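Local coordinates for protein CAS6A (Thermus thermophilus, PDB 4C97) that belongs to the Cas6 family of CRISPR-associated proteins and probably acts as an endonuclease that cuts precursor CRISPR RNA in antiviral defence, at residues A8-V13 / G69-L74. The protein carries 1 engineered substitution. Numbering follows the deposited sequence.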
loop_
_atom_site.group_PDB
_atom_site.type_symbol
_atom_site.label_atom_id
_atom_site.label_comp_id
_atom_site.label_asym_id
_atom_site.label_seq_id
_atom_site.Cartn_x
_atom_site.Cartn_y
_atom_site.Cartn_z
ATOM N N ALA A 8 7.280 2.121 7.308
ATOM C CA ALA A 8 7.621 0.712 7.399
ATOM C C ALA A 8 6.459 -0.188 7.028
ATOM O O ALA A 8 5.296 0.190 7.176
ATOM C CB ALA A 8 8.072 0.395 8.804
ATOM N N ALA A 9 6.800 -1.366 6.515
ATOM C CA ALA A 9 5.837 -2.437 6.284
ATOM C C ALA A 9 6.439 -3.669 6.904
ATOM O O ALA A 9 7.477 -4.180 6.457
ATOM C CB ALA A 9 5.609 -2.646 4.792
ATOM N N LEU A 10 5.792 -4.130 7.973
ATOM C CA LEU A 10 6.219 -5.335 8.641
ATOM C C LEU A 10 5.340 -6.501 8.237
ATOM O O LEU A 10 4.103 -6.377 8.188
ATOM C CB LEU A 10 6.139 -5.141 10.148
ATOM C CG LEU A 10 7.254 -4.309 10.778
ATOM C CD1 LEU A 10 7.220 -2.870 10.324
ATOM C CD2 LEU A 10 7.123 -4.381 12.299
ATOM N N VAL A 11 5.980 -7.632 7.969
ATOM C CA VAL A 11 5.279 -8.838 7.554
ATOM C C VAL A 11 5.209 -9.861 8.681
ATOM O O VAL A 11 6.228 -10.191 9.295
ATOM C CB VAL A 11 5.934 -9.480 6.329
ATOM C CG1 VAL A 11 5.327 -10.854 6.042
ATOM C CG2 VAL A 11 5.758 -8.576 5.081
ATOM N N LEU A 12 4.003 -10.352 8.948
ATOM C CA LEU A 12 3.798 -11.446 9.905
ATOM C C LEU A 12 3.691 -12.740 9.123
ATOM O O LEU A 12 2.707 -12.956 8.382
ATOM C CB LEU A 12 2.506 -11.252 10.713
ATOM C CG LEU A 12 2.480 -10.191 11.811
ATOM C CD1 LEU A 12 3.040 -8.859 11.350
ATOM C CD2 LEU A 12 1.054 -10.021 12.330
ATOM N N VAL A 13 4.702 -13.588 9.299
ATOM C CA VAL A 13 4.743 -14.898 8.676
ATOM C C VAL A 13 3.895 -15.816 9.544
ATOM O O VAL A 13 4.119 -15.921 10.745
ATOM C CB VAL A 13 6.179 -15.433 8.556
ATOM C CG1 VAL A 13 6.193 -16.832 7.959
ATOM C CG2 VAL A 13 7.016 -14.494 7.721
ATOM N N GLY A 69 5.745 8.004 14.926
ATOM C CA GLY A 69 5.210 7.741 16.249
ATOM C C GLY A 69 4.502 6.404 16.308
ATOM O O GLY A 69 4.662 5.615 17.263
ATOM N N LEU A 70 3.729 6.136 15.259
ATOM C CA LEU A 70 2.957 4.918 15.194
ATOM C C LEU A 70 3.897 3.733 15.055
ATOM O O LEU A 70 3.710 2.715 15.702
ATOM C CB LEU A 70 1.955 4.983 14.042
ATOM C CG LEU A 70 0.866 3.924 14.001
ATOM C CD1 LEU A 70 0.086 3.902 15.320
ATOM C CD2 LEU A 70 -0.073 4.155 12.835
ATOM N N TYR A 71 4.907 3.883 14.210
ATOM C CA TYR A 71 5.975 2.902 14.075
ATOM C C TYR A 71 6.619 2.587 15.443
ATOM O O TYR A 71 6.734 1.428 15.852
ATOM C CB TYR A 71 7.037 3.456 13.130
ATOM C CG TYR A 71 8.264 2.574 12.987
ATOM C CD1 TYR A 71 8.189 1.358 12.344
ATOM C CD2 TYR A 71 9.487 2.959 13.501
ATOM C CE1 TYR A 71 9.291 0.548 12.219
ATOM C CE2 TYR A 71 10.597 2.149 13.370
ATOM C CZ TYR A 71 10.483 0.940 12.708
ATOM O OH TYR A 71 11.563 0.092 12.557
ATOM N N ALA A 72 7.012 3.644 16.135
ATOM C CA ALA A 72 7.709 3.552 17.417
ATOM C C ALA A 72 6.846 2.813 18.412
ATOM O O ALA A 72 7.336 1.992 19.181
ATOM C CB ALA A 72 8.028 4.936 17.944
ATOM N N ARG A 73 5.559 3.121 18.416
ATOM C CA ARG A 73 4.672 2.447 19.348
ATOM C C ARG A 73 4.277 1.028 18.959
ATOM O O ARG A 73 4.174 0.160 19.833
ATOM C CB ARG A 73 3.430 3.275 19.558
ATOM C CG ARG A 73 3.699 4.511 20.334
ATOM C CD ARG A 73 2.490 5.411 20.314
ATOM N NE ARG A 73 2.712 6.633 21.078
ATOM C CZ ARG A 73 3.619 7.562 20.781
ATOM N NH1 ARG A 73 4.415 7.432 19.724
ATOM N NH2 ARG A 73 3.734 8.631 21.556
ATOM N N LEU A 74 4.053 0.786 17.670
ATOM C CA LEU A 74 3.503 -0.493 17.247
ATOM C C LEU A 74 4.543 -1.560 16.950
ATOM O O LEU A 74 4.297 -2.738 17.228
ATOM C CB LEU A 74 2.592 -0.317 16.038
ATOM C CG LEU A 74 1.151 0.005 16.411
ATOM C CD1 LEU A 74 0.447 0.612 15.231
ATOM C CD2 LEU A 74 0.441 -1.244 16.850
#
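Two donors of Arg73 grip the carbonyl O of Gly69, in the same helical turn that sends Tyr71 across to Ala8 and Leu10. The backbone N of Arg73 makes the usual helical bond at 2.9 Å, and NH1 of the same residue folds back to Gly69 O at 3.1 Å, on the opposite face of the carbonyl plane. The oxygen lies almost within the guanidinium plane, yet NH1 stands above the carbonyl plane rather than on a lone pair. Towards the strand the contact is wholly apolar. The Tyr71 ring extends from the helix because chi1 of 175° sets CG opposite the backbone N, and its CE1 comes within 3.6 Å of Ala8 CB, which approaches obliquely. Leu10 CD1 lies near the ring plane, at the edge, 4.4 Å from the same CE1. This pairing illustrates the ferredoxin-like βαββαβ arrangement of the N-terminal half, as in other Cas6 proteins: the second helix, 68-79, packs over central strand 6-15, while strands 58-65 and 91-109 flank that strand through backbone hydrogen bonds. Farther round the helix, Leu70 and Leu74 turn to helix 22-36, both touching Leu33, and Leu74 also reaches Phe29 there and Leu65 of the sheet.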